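Local coordinates for AP endonuclease, family protein 2 (PDB 5TNV) that binds a magnesium ion in a xylose isomerase-like TIM barrel and may act as an endonuclease, at residues W155-Q160 with K254-D259; G201-A206 with S238-K243; M234-E239 with Y276-Y281; L272-G277 with R314-Q319. All blocks are in the same frame, centred on the assembly; numbering follows the deposited sequence.

Contact 1 of 4, residues W155-Q160 with K254-D259; sequences WFWLVQ and KNYSRD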
# COMPACT_ATOMS: atom_id res chain seq x y z
N TRP A 155 -1.26 18.09 -3.59
CA TRP A 155 -0.45 17.60 -4.69
C TRP A 155 -0.51 18.64 -5.81
O TRP A 155 -1.60 19.17 -6.09
CB TRP A 155 -0.90 16.30 -5.24
CG TRP A 155 -0.95 15.12 -4.34
CD1 TRP A 155 -2.09 14.43 -3.97
CD2 TRP A 155 0.15 14.45 -3.76
NE1 TRP A 155 -1.71 13.38 -3.16
CE2 TRP A 155 -0.34 13.36 -3.03
CE3 TRP A 155 1.54 14.66 -3.79
CZ2 TRP A 155 0.52 12.49 -2.34
CZ3 TRP A 155 2.38 13.81 -3.12
CH2 TRP A 155 1.84 12.73 -2.39
N PHE A 156 0.60 18.83 -6.53
CA PHE A 156 0.59 19.87 -7.58
C PHE A 156 -0.46 19.59 -8.64
O PHE A 156 -0.94 20.53 -9.28
CB PHE A 156 1.98 20.05 -8.18
CG PHE A 156 2.54 18.86 -8.95
CD1 PHE A 156 2.16 18.62 -10.26
CD2 PHE A 156 3.49 18.02 -8.36
CE1 PHE A 156 2.70 17.54 -10.96
CE2 PHE A 156 4.03 16.95 -9.06
CZ PHE A 156 3.61 16.73 -10.36
N TRP A 157 -0.74 18.31 -8.92
CA TRP A 157 -1.62 17.95 -10.01
C TRP A 157 -3.09 18.18 -9.68
O TRP A 157 -3.96 17.96 -10.56
CB TRP A 157 -1.41 16.50 -10.46
CG TRP A 157 -1.60 15.49 -9.38
CD1 TRP A 157 -2.77 15.00 -8.88
CD2 TRP A 157 -0.55 14.82 -8.65
NE1 TRP A 157 -2.54 14.09 -7.89
CE2 TRP A 157 -1.17 13.95 -7.72
CE3 TRP A 157 0.84 14.91 -8.67
CZ2 TRP A 157 -0.44 13.15 -6.86
CZ3 TRP A 157 1.57 14.12 -7.82
CH2 TRP A 157 0.92 13.26 -6.92
N LEU A 158 -3.41 18.65 -8.48
CA LEU A 158 -4.80 18.91 -8.13
C LEU A 158 -5.35 20.15 -8.79
O LEU A 158 -6.58 20.30 -8.81
CB LEU A 158 -4.96 18.99 -6.61
CG LEU A 158 -4.64 17.72 -5.86
CD1 LEU A 158 -4.84 17.92 -4.35
CD2 LEU A 158 -5.47 16.51 -6.33
N VAL A 159 -4.50 21.03 -9.31
CA VAL A 159 -4.97 22.21 -10.06
C VAL A 159 -4.11 22.26 -11.34
O VAL A 159 -2.95 21.85 -11.36
CB VAL A 159 -4.98 23.52 -9.31
CG1 VAL A 159 -5.80 23.53 -8.02
CG2 VAL A 159 -3.56 23.92 -9.03
N GLN A 160 -4.69 22.77 -12.38
CA GLN A 160 -3.98 22.96 -13.65
C GLN A 160 -2.95 24.05 -13.49
O GLN A 160 -3.22 25.08 -12.86
CB GLN A 160 -5.01 23.34 -14.73
CG GLN A 160 -4.46 23.31 -16.12
CD GLN A 160 -5.53 23.58 -17.15
OE1 GLN A 160 -6.01 22.63 -17.78
NE2 GLN A 160 -5.92 24.82 -17.25
N LYS A 254 5.78 4.52 -12.89
CA LYS A 254 5.25 4.75 -11.54
C LYS A 254 3.76 4.44 -11.54
O LYS A 254 3.10 4.39 -12.59
CB LYS A 254 5.55 6.16 -11.03
CG LYS A 254 4.94 7.30 -11.82
CD LYS A 254 5.12 8.64 -11.12
CE LYS A 254 4.66 9.86 -11.93
NZ LYS A 254 5.59 10.13 -13.06
N ASN A 255 3.20 4.31 -10.32
CA ASN A 255 1.81 3.94 -10.17
C ASN A 255 1.12 4.77 -9.08
O ASN A 255 1.75 5.37 -8.20
CB ASN A 255 1.66 2.44 -9.89
CG ASN A 255 0.43 1.77 -10.47
OD1 ASN A 255 -0.48 2.45 -11.00
ND2 ASN A 255 0.38 0.46 -10.39
N TYR A 256 -0.20 4.74 -9.13
CA TYR A 256 -1.10 5.42 -8.22
C TYR A 256 -2.33 4.56 -8.01
O TYR A 256 -2.79 3.96 -9.00
CB TYR A 256 -1.61 6.76 -8.78
CG TYR A 256 -0.53 7.77 -8.99
CD1 TYR A 256 0.29 7.77 -10.11
CD2 TYR A 256 -0.29 8.77 -8.04
CE1 TYR A 256 1.28 8.69 -10.30
CE2 TYR A 256 0.70 9.72 -8.20
CZ TYR A 256 1.52 9.68 -9.35
OH TYR A 256 2.50 10.60 -9.59
N SER A 257 -2.91 4.50 -6.81
CA SER A 257 -4.31 4.10 -6.75
C SER A 257 -5.12 5.14 -7.54
O SER A 257 -4.71 6.30 -7.65
CB SER A 257 -4.80 4.03 -5.31
OG SER A 257 -4.66 5.28 -4.68
N ARG A 258 -6.29 4.71 -8.02
CA ARG A 258 -7.20 5.61 -8.73
C ARG A 258 -8.61 5.21 -8.31
O ARG A 258 -8.94 4.01 -8.31
CB ARG A 258 -7.04 5.49 -10.23
CG ARG A 258 -7.98 6.35 -11.06
CD ARG A 258 -7.66 6.30 -12.55
NE ARG A 258 -8.61 7.03 -13.36
CZ ARG A 258 -8.66 8.36 -13.48
NH1 ARG A 258 -7.76 9.12 -12.89
NH2 ARG A 258 -9.64 8.89 -14.19
N ASP A 259 -9.44 6.16 -7.94
CA ASP A 259 -10.79 5.86 -7.54
C ASP A 259 -11.70 7.02 -7.95
O ASP A 259 -11.27 8.16 -8.19
CB ASP A 259 -10.96 5.62 -6.04
CG ASP A 259 -12.17 4.73 -5.71
OD1 ASP A 259 -12.50 3.87 -6.54
OD2 ASP A 259 -12.76 4.91 -4.63

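Contact 2 of 4, residues G201-A206 with S238-K243; sequences GTPDDA and SEMYAK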
# COMPACT_ATOMS: atom_id res chain seq x y z
N GLY A 201 0.16 15.27 -23.95
CA GLY A 201 -0.61 15.10 -22.73
C GLY A 201 -1.78 14.16 -22.79
O GLY A 201 -2.51 14.03 -21.78
N THR A 202 -2.00 13.50 -23.94
CA THR A 202 -2.95 12.42 -24.09
C THR A 202 -2.30 11.38 -24.99
O THR A 202 -1.40 11.73 -25.76
CB THR A 202 -4.29 12.84 -24.75
OG1 THR A 202 -4.04 13.05 -26.14
CG2 THR A 202 -4.83 14.10 -24.13
N PRO A 203 -2.73 10.14 -24.92
CA PRO A 203 -2.18 9.14 -25.85
C PRO A 203 -2.28 9.52 -27.32
O PRO A 203 -1.30 9.44 -28.06
CB PRO A 203 -3.01 7.89 -25.50
CG PRO A 203 -3.31 8.03 -24.02
CD PRO A 203 -3.60 9.51 -23.87
N ASP A 204 -3.45 9.95 -27.76
CA ASP A 204 -3.58 10.32 -29.17
C ASP A 204 -2.69 11.51 -29.51
O ASP A 204 -2.11 11.51 -30.62
CB ASP A 204 -5.02 10.62 -29.53
CG ASP A 204 -5.94 9.44 -29.57
OD1 ASP A 204 -5.46 8.29 -29.62
OD2 ASP A 204 -7.17 9.66 -29.57
N ASP A 205 -2.57 12.49 -28.65
CA ASP A 205 -1.75 13.65 -28.96
C ASP A 205 -0.30 13.23 -29.04
O ASP A 205 0.46 13.73 -29.87
CB ASP A 205 -1.94 14.77 -27.96
CG ASP A 205 -3.18 15.59 -28.17
OD1 ASP A 205 -3.90 15.42 -29.16
OD2 ASP A 205 -3.40 16.47 -27.28
N ALA A 206 0.14 12.33 -28.14
CA ALA A 206 1.53 11.86 -28.14
C ALA A 206 1.84 11.11 -29.40
O ALA A 206 2.92 11.29 -29.98
CB ALA A 206 1.76 11.04 -26.89
N SER A 238 -4.62 0.12 -19.69
CA SER A 238 -4.41 -0.92 -20.69
C SER A 238 -4.50 -0.36 -22.10
O SER A 238 -3.71 -0.66 -22.98
CB SER A 238 -5.39 -2.06 -20.54
OG SER A 238 -6.74 -1.79 -20.80
N GLU A 239 -5.53 0.43 -22.32
CA GLU A 239 -5.82 1.03 -23.60
C GLU A 239 -4.76 2.09 -23.93
O GLU A 239 -4.22 2.17 -25.04
CB GLU A 239 -7.21 1.64 -23.64
CG GLU A 239 -7.60 2.42 -24.86
CD GLU A 239 -8.88 3.18 -24.74
OE1 GLU A 239 -9.85 2.56 -24.14
OE2 GLU A 239 -8.86 4.35 -25.25
N MET A 240 -4.45 2.93 -22.93
CA MET A 240 -3.50 4.01 -23.21
C MET A 240 -2.13 3.47 -23.52
O MET A 240 -1.46 3.91 -24.46
CB MET A 240 -3.41 4.95 -22.00
CG MET A 240 -4.73 5.68 -21.63
SD MET A 240 -4.47 7.13 -20.60
CE MET A 240 -4.07 6.41 -19.01
N TYR A 241 -1.63 2.51 -22.72
CA TYR A 241 -0.32 1.93 -22.95
C TYR A 241 -0.25 1.20 -24.28
O TYR A 241 0.75 1.29 -24.97
CB TYR A 241 0.09 1.03 -21.79
CG TYR A 241 0.82 1.73 -20.67
CD1 TYR A 241 2.06 2.32 -20.91
CD2 TYR A 241 0.32 1.79 -19.37
CE1 TYR A 241 2.77 2.97 -19.93
CE2 TYR A 241 1.03 2.44 -18.37
CZ TYR A 241 2.26 3.01 -18.66
OH TYR A 241 3.04 3.68 -17.71
N ALA A 242 -1.31 0.48 -24.67
CA ALA A 242 -1.28 -0.17 -25.97
C ALA A 242 -1.07 0.82 -27.12
O ALA A 242 -0.42 0.50 -28.12
CB ALA A 242 -2.60 -0.98 -26.19
N LYS A 243 -1.59 2.01 -27.00
CA LYS A 243 -1.43 2.99 -28.05
C LYS A 243 0.00 3.50 -28.14
O LYS A 243 0.46 3.75 -29.24
CB LYS A 243 -2.38 4.17 -27.81
CG LYS A 243 -3.81 3.98 -28.17
CD LYS A 243 -4.57 5.29 -27.94
CE LYS A 243 -5.96 4.94 -28.40
NZ LYS A 243 -6.76 6.17 -28.31

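Contact 3 of 4, residues M234-E239 with Y276-Y281; sequences MPHPSE and YGYVNY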
# COMPACT_ATOMS: atom_id res chain seq x y z
N MET A 234 -10.26 9.58 -17.74
CA MET A 234 -9.00 9.04 -18.30
C MET A 234 -9.33 7.65 -18.82
O MET A 234 -9.95 6.85 -18.09
CB MET A 234 -7.90 8.98 -17.24
CG MET A 234 -6.41 8.88 -17.62
SD MET A 234 -5.96 10.05 -18.89
CE MET A 234 -6.12 11.53 -17.90
N PRO A 235 -8.91 7.26 -20.02
CA PRO A 235 -9.08 5.87 -20.46
C PRO A 235 -8.29 4.93 -19.55
O PRO A 235 -7.32 5.31 -18.89
CB PRO A 235 -8.52 5.84 -21.88
CG PRO A 235 -8.61 7.29 -22.33
CD PRO A 235 -8.28 8.07 -21.10
N HIS A 236 -8.71 3.65 -19.55
CA HIS A 236 -8.03 2.66 -18.76
C HIS A 236 -6.58 2.56 -19.21
O HIS A 236 -6.26 2.64 -20.41
CB HIS A 236 -8.75 1.30 -18.93
CG HIS A 236 -8.27 0.25 -17.97
ND1 HIS A 236 -7.11 -0.46 -18.20
CD2 HIS A 236 -8.79 -0.12 -16.80
CE1 HIS A 236 -6.95 -1.26 -17.15
NE2 HIS A 236 -7.94 -1.09 -16.28
N PRO A 237 -5.64 2.36 -18.27
CA PRO A 237 -4.23 2.32 -18.69
C PRO A 237 -3.91 1.23 -19.65
O PRO A 237 -2.92 1.41 -20.42
CB PRO A 237 -3.44 2.17 -17.37
CG PRO A 237 -4.43 1.99 -16.33
CD PRO A 237 -5.82 2.26 -16.83
N SER A 238 -4.62 0.12 -19.69
CA SER A 238 -4.41 -0.92 -20.69
C SER A 238 -4.50 -0.36 -22.10
O SER A 238 -3.71 -0.66 -22.98
CB SER A 238 -5.39 -2.06 -20.54
OG SER A 238 -6.74 -1.79 -20.80
N GLU A 239 -5.53 0.43 -22.32
CA GLU A 239 -5.82 1.03 -23.60
C GLU A 239 -4.76 2.09 -23.93
O GLU A 239 -4.22 2.17 -25.04
CB GLU A 239 -7.21 1.64 -23.64
CG GLU A 239 -7.60 2.42 -24.86
CD GLU A 239 -8.88 3.18 -24.74
OE1 GLU A 239 -9.85 2.56 -24.14
OE2 GLU A 239 -8.86 4.35 -25.25
N TYR A 276 0.90 -2.18 -6.36
CA TYR A 276 -0.34 -1.90 -5.61
C TYR A 276 -1.25 -0.89 -6.24
O TYR A 276 -2.37 -0.71 -5.73
CB TYR A 276 -0.00 -1.44 -4.17
CG TYR A 276 0.89 -2.34 -3.39
CD1 TYR A 276 0.91 -3.74 -3.56
CD2 TYR A 276 1.74 -1.80 -2.45
CE1 TYR A 276 1.76 -4.54 -2.82
CE2 TYR A 276 2.61 -2.60 -1.73
CZ TYR A 276 2.62 -3.97 -1.90
OH TYR A 276 3.50 -4.71 -1.16
N GLY A 277 -0.84 -0.18 -7.28
CA GLY A 277 -1.66 0.85 -7.86
C GLY A 277 -2.61 0.37 -8.94
O GLY A 277 -2.77 -0.85 -9.14
N TYR A 278 -3.25 1.29 -9.61
CA TYR A 278 -4.34 0.98 -10.57
C TYR A 278 -3.82 0.29 -11.83
O TYR A 278 -4.50 -0.59 -12.38
CB TYR A 278 -5.07 2.27 -10.91
CG TYR A 278 -6.34 2.06 -11.70
CD1 TYR A 278 -7.45 1.53 -11.09
CD2 TYR A 278 -6.45 2.43 -13.04
CE1 TYR A 278 -8.64 1.34 -11.82
CE2 TYR A 278 -7.60 2.25 -13.75
CZ TYR A 278 -8.72 1.69 -13.13
OH TYR A 278 -9.86 1.53 -13.90
N VAL A 279 -2.67 0.69 -12.35
CA VAL A 279 -2.09 0.02 -13.51
C VAL A 279 -1.65 -1.38 -13.10
O VAL A 279 -1.10 -1.54 -12.00
CB VAL A 279 -0.88 0.80 -14.03
CG1 VAL A 279 -0.32 0.12 -15.31
CG2 VAL A 279 -1.19 2.26 -14.31
N ASN A 280 -1.87 -2.37 -13.97
CA ASN A 280 -1.29 -3.70 -13.81
C ASN A 280 0.03 -3.74 -14.56
O ASN A 280 0.06 -4.01 -15.77
CB ASN A 280 -2.24 -4.78 -14.29
CG ASN A 280 -1.67 -6.17 -14.00
OD1 ASN A 280 -0.46 -6.36 -13.84
ND2 ASN A 280 -2.54 -7.19 -13.96
N TYR A 281 1.13 -3.42 -13.87
CA TYR A 281 2.41 -3.35 -14.58
C TYR A 281 2.98 -4.72 -14.90
O TYR A 281 3.92 -4.78 -15.74
CB TYR A 281 3.41 -2.49 -13.80
CG TYR A 281 3.22 -1.00 -14.09
CD1 TYR A 281 3.58 -0.48 -15.33
CD2 TYR A 281 2.71 -0.13 -13.16
CE1 TYR A 281 3.45 0.85 -15.62
CE2 TYR A 281 2.56 1.23 -13.44
CZ TYR A 281 2.93 1.71 -14.67
OH TYR A 281 2.82 3.06 -14.99

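Contact 4 of 4, residues L272-G277 with R314-Q319; sequences LPLKYG and REYILQ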
# COMPACT_ATOMS: atom_id res chain seq x y z
N LEU A 272 1.65 4.97 -5.05
CA LEU A 272 1.86 3.68 -4.46
C LEU A 272 2.91 2.91 -5.26
O LEU A 272 3.10 3.21 -6.45
CB LEU A 272 0.59 2.82 -4.47
CG LEU A 272 -0.52 3.23 -3.48
CD1 LEU A 272 -1.75 2.39 -3.74
CD2 LEU A 272 -0.06 3.10 -2.05
N PRO A 273 3.55 1.90 -4.66
CA PRO A 273 4.38 0.97 -5.44
C PRO A 273 3.68 0.47 -6.69
O PRO A 273 2.45 0.33 -6.75
CB PRO A 273 4.62 -0.18 -4.46
CG PRO A 273 4.59 0.50 -3.09
CD PRO A 273 3.53 1.56 -3.24
N LEU A 274 4.50 0.14 -7.70
CA LEU A 274 3.98 -0.45 -8.92
C LEU A 274 3.00 -1.60 -8.64
O LEU A 274 1.95 -1.68 -9.30
CB LEU A 274 5.09 -0.98 -9.84
CG LEU A 274 6.10 0.05 -10.35
CD1 LEU A 274 7.10 -0.63 -11.28
CD2 LEU A 274 5.44 1.23 -11.02
N LYS A 275 3.33 -2.48 -7.71
CA LYS A 275 2.52 -3.67 -7.46
C LYS A 275 1.10 -3.36 -6.97
O LYS A 275 0.24 -4.21 -7.07
CB LYS A 275 3.23 -4.56 -6.42
CG LYS A 275 2.64 -5.99 -6.30
CD LYS A 275 3.42 -6.86 -5.35
CE LYS A 275 4.80 -7.17 -5.78
NZ LYS A 275 5.52 -8.08 -4.88
N TYR A 276 0.90 -2.18 -6.36
CA TYR A 276 -0.34 -1.90 -5.61
C TYR A 276 -1.25 -0.89 -6.24
O TYR A 276 -2.37 -0.71 -5.73
CB TYR A 276 -0.00 -1.44 -4.17
CG TYR A 276 0.89 -2.34 -3.39
CD1 TYR A 276 0.91 -3.74 -3.56
CD2 TYR A 276 1.74 -1.80 -2.45
CE1 TYR A 276 1.76 -4.54 -2.82
CE2 TYR A 276 2.61 -2.60 -1.73
CZ TYR A 276 2.62 -3.97 -1.90
OH TYR A 276 3.50 -4.71 -1.16
N GLY A 277 -0.84 -0.18 -7.28
CA GLY A 277 -1.66 0.85 -7.86
C GLY A 277 -2.61 0.37 -8.94
O GLY A 277 -2.77 -0.85 -9.14
N ARG A 314 12.11 -1.18 -8.35
CA ARG A 314 13.17 -1.80 -9.12
C ARG A 314 13.13 -3.33 -8.94
O ARG A 314 13.22 -4.09 -9.90
CB ARG A 314 14.54 -1.26 -8.70
CG ARG A 314 15.67 -2.12 -9.26
CD ARG A 314 17.07 -1.64 -8.83
NE ARG A 314 18.07 -2.72 -9.12
CZ ARG A 314 18.20 -3.77 -8.35
NH1 ARG A 314 17.53 -3.94 -7.26
NH2 ARG A 314 19.06 -4.68 -8.73
N GLU A 315 13.02 -3.78 -7.69
CA GLU A 315 12.97 -5.22 -7.43
C GLU A 315 11.77 -5.85 -8.14
O GLU A 315 11.86 -6.97 -8.64
CB GLU A 315 12.96 -5.50 -5.94
CG GLU A 315 14.28 -5.20 -5.29
CD GLU A 315 14.34 -5.47 -3.81
OE1 GLU A 315 13.33 -5.87 -3.26
OE2 GLU A 315 15.43 -5.25 -3.21
N TYR A 316 10.64 -5.15 -8.13
CA TYR A 316 9.43 -5.59 -8.80
C TYR A 316 9.66 -5.79 -10.29
O TYR A 316 9.31 -6.83 -10.85
CB TYR A 316 8.33 -4.56 -8.52
CG TYR A 316 7.06 -4.83 -9.30
CD1 TYR A 316 6.11 -5.67 -8.76
CD2 TYR A 316 6.79 -4.26 -10.52
CE1 TYR A 316 4.94 -5.97 -9.41
CE2 TYR A 316 5.60 -4.51 -11.16
CZ TYR A 316 4.67 -5.37 -10.61
OH TYR A 316 3.48 -5.60 -11.27
N ILE A 317 10.21 -4.77 -10.95
CA ILE A 317 10.46 -4.84 -12.38
C ILE A 317 11.40 -6.01 -12.68
O ILE A 317 11.20 -6.76 -13.64
CB ILE A 317 11.01 -3.50 -12.92
CG1 ILE A 317 10.00 -2.38 -12.77
CG2 ILE A 317 11.50 -3.63 -14.35
CD1 ILE A 317 10.57 -1.00 -12.93
N LEU A 318 12.45 -6.18 -11.88
CA LEU A 318 13.40 -7.25 -12.12
C LEU A 318 12.67 -8.60 -12.06
O LEU A 318 12.97 -9.46 -12.90
CB LEU A 318 14.54 -7.11 -11.12
CG LEU A 318 15.58 -8.23 -11.12
CD1 LEU A 318 16.30 -8.25 -12.46
CD2 LEU A 318 16.51 -8.06 -9.93
N GLN A 319 11.76 -8.83 -11.14
CA GLN A 319 11.04 -10.12 -11.10
C GLN A 319 10.19 -10.25 -12.34
O GLN A 319 10.10 -11.38 -12.90
CB GLN A 319 10.25 -10.25 -9.80
CG GLN A 319 9.66 -11.64 -9.61
CD GLN A 319 8.38 -11.98 -10.37
OE1 GLN A 319 7.54 -11.11 -10.65
NE2 GLN A 319 8.23 -13.23 -10.76

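Contact 1 of 4, residues W155-Q160 with K254-D259
With its chi1 of 58° placing CG between the backbone N and the carbonyl carbon, Trp157 sends its indole out of the 3-10 turn 156-158 toward Tyr256, whose chi1 of -64° leaves CG beside its own backbone N and aims the phenol back from strand 251-261. The backbones stay far apart, the closest CA pair being that of Trp157 and Tyr256 at 12.7 Å, and the two rings bridge the gap from opposite directions. They form an offset edge-to-face pair: the edge of Tyr256 is turned to the face of the six-membered ring of Trp157, with the planes at 83° and the centroids 5.5 Å apart. The closest atoms are Trp157 CH2 and Tyr256 CE2 at 3.8 Å, and Tyr256 OH lies 4.0 Å from Trp157 CZ3. The indole also packs on its own neighbours: Trp155 CB sits 3.4 Å above the Trp157 ring plane, over its centre, and Phe156 CE1 lies in plane at its edge. Tyr256 OH is hydrogen-bonded to Arg229 NH1. Tyr256 stands about 8 Å, side chain to ion, from the bound magnesium, so the pair lies near the metal site but outside the ligand set of Glu193, Asp223 and His252. Both rings are buried, and the contact between them is dispersive and probably weakly electrostatic, ring hydrogens against a pi face.

Contact 2 of 4, residues G201-A206 with S238-K243
Pro203 and Met240 meet obliquely, the proline ring of the first turn of helix 203-213 resting against the side chain that leaves helix 237-244; the contact thus joins two helices of the TIM barrel that lie before and after strand 218-221 in the chain. Pro203 CG does most of the touching, lying 3.6 Å from Met240 CG and 3.7 Å from Met240 SD. The thioether then bends at chi3 (-74°) and carries its end away from Pro203, into packing with Leu224 and Met234. Lys243, one turn after Met240, runs extended beyond CG and passes the same proline with its CD, 3.9 Å from Pro203 CB. Its ammonium reaches the carboxylate of Asp204 at an oblique angle, forming a salt bridge of 2.8 Å between Lys243 NZ and Asp204 OD1. The nitrogen approaches OD1 on the syn side, 30° out of the carboxylate plane, and remains 3.7 Å from Asp204 OD2, so a single oxygen takes the bond. Thr202 is the N-cap of helix 203-213: its OG1 accepts from Asp205 N at 3.0 Å, a capping bond across the turn that carries Pro203 and Asp204. Buried proline-methionine packing thus gives way, toward exposed Asp204, to an ion pair that solvent would probably moderate.

Contact 3 of 4, residues M234-E239 with Y276-Y281
This is a largely apolar contact between the start of helix 237-244 and the loop that leads from strand 266-272 to helix 281-290 in the TIM barrel. Pro237, the first residue of its helix, fits against two successive residues of the loop. Its CD lies at the edge of the Tyr278 ring, near the ring plane and 3.6 Å from Tyr278 CE2, with the two side chains roughly perpendicular. Next to it, Pro237 CB is 3.8 Å from Val279 CG2, the valine and proline running antiparallel past one another. Tyr278 has CG anti to its backbone N (chi1 -170°), which swings the phenol across Pro237 to His236; the imidazole and phenol planes are inclined at 52°. The tyrosine hydroxyl is hydrogen-bonded to Ile154 O of the second subunit, and Trp155 of that subunit meets the ring edge-to-face, so Tyr278 also takes part in the subunit interface. His236 is also the N-cap of helix 237-244. While its CD2 approaches Tyr278 OH at 3.5 Å, its ND1 accepts from Ser238 N at 3.0 Å, the donor tilted 21° out of the imidazole plane.

Contact 4 of 4, residues L272-G277 with R314-Q319
The loop after strand 266-272 turns at Leu274 and Lys275, its Tyr276 N bonded back to Pro273 O at 3.0 Å, and approaches helix 306-325 most closely where the CA atoms of Lys275 and Tyr316 stand 7.3 Å apart. Tyr316 reaches across, its CG anti to the backbone N (chi1 173°) and its phenol lying between Leu274 and Lys275. Leu274 touches one long side of the ring, its CD1 3.7 Å from Tyr316 CD2, and Lys275 touches the other, its CE 3.6 Å from Tyr316 CD1. The lysine reaches there because its chain bends at chi3 (-66°), folding the CE methylene back to the ring. Lys275 N lies over one face, 4.2 Å above the plane and toward the rim. Leu274 CD1 also meets Ile317 CG1 at 3.7 Å, so one methyl joins two successive helix residues. Lys275 NZ forms a salt bridge with Glu312 of the second subunit and Tyr316 OH a hydrogen bond with Asp305 of the second subunit. Within the chain, Leu274 N bonds to Asn313 OD1 of helix 306-325, Tyr281 of helix 281-290 packs on both Leu274 and Tyr316, and Ile253 touches both Leu274 and Ile317, so that in this TIM barrel the loop is wedged among strand 251-261, helix 281-290 and helix 306-325.

In the fold
Contacts 1, 3 and 4 are buried and contact 2 only partly so, its salt bridge standing at the exposed end. Helix 237-244 serves contacts 2 and 3, which share Ser238 and Glu239, while the loop after strand 266-272 serves contacts 3 and 4 through Tyr276 and Gly277. Strand 251-261, used by contact 1, ties that loop in: Asn255 ND2 bonds to Leu274 O, and Lys254 O to Tyr281 OH, which also bonds to Tyr241 OH of contact 2. The chemistry runs from an aromatic pair in contact 1 to proline packing in 2 and 3, joined in 2 by a salt bridge, and aliphatic-on-tyrosine packing in 4. Contacts 1, 3 and 4 reach a second subunit; contact 2 touches none.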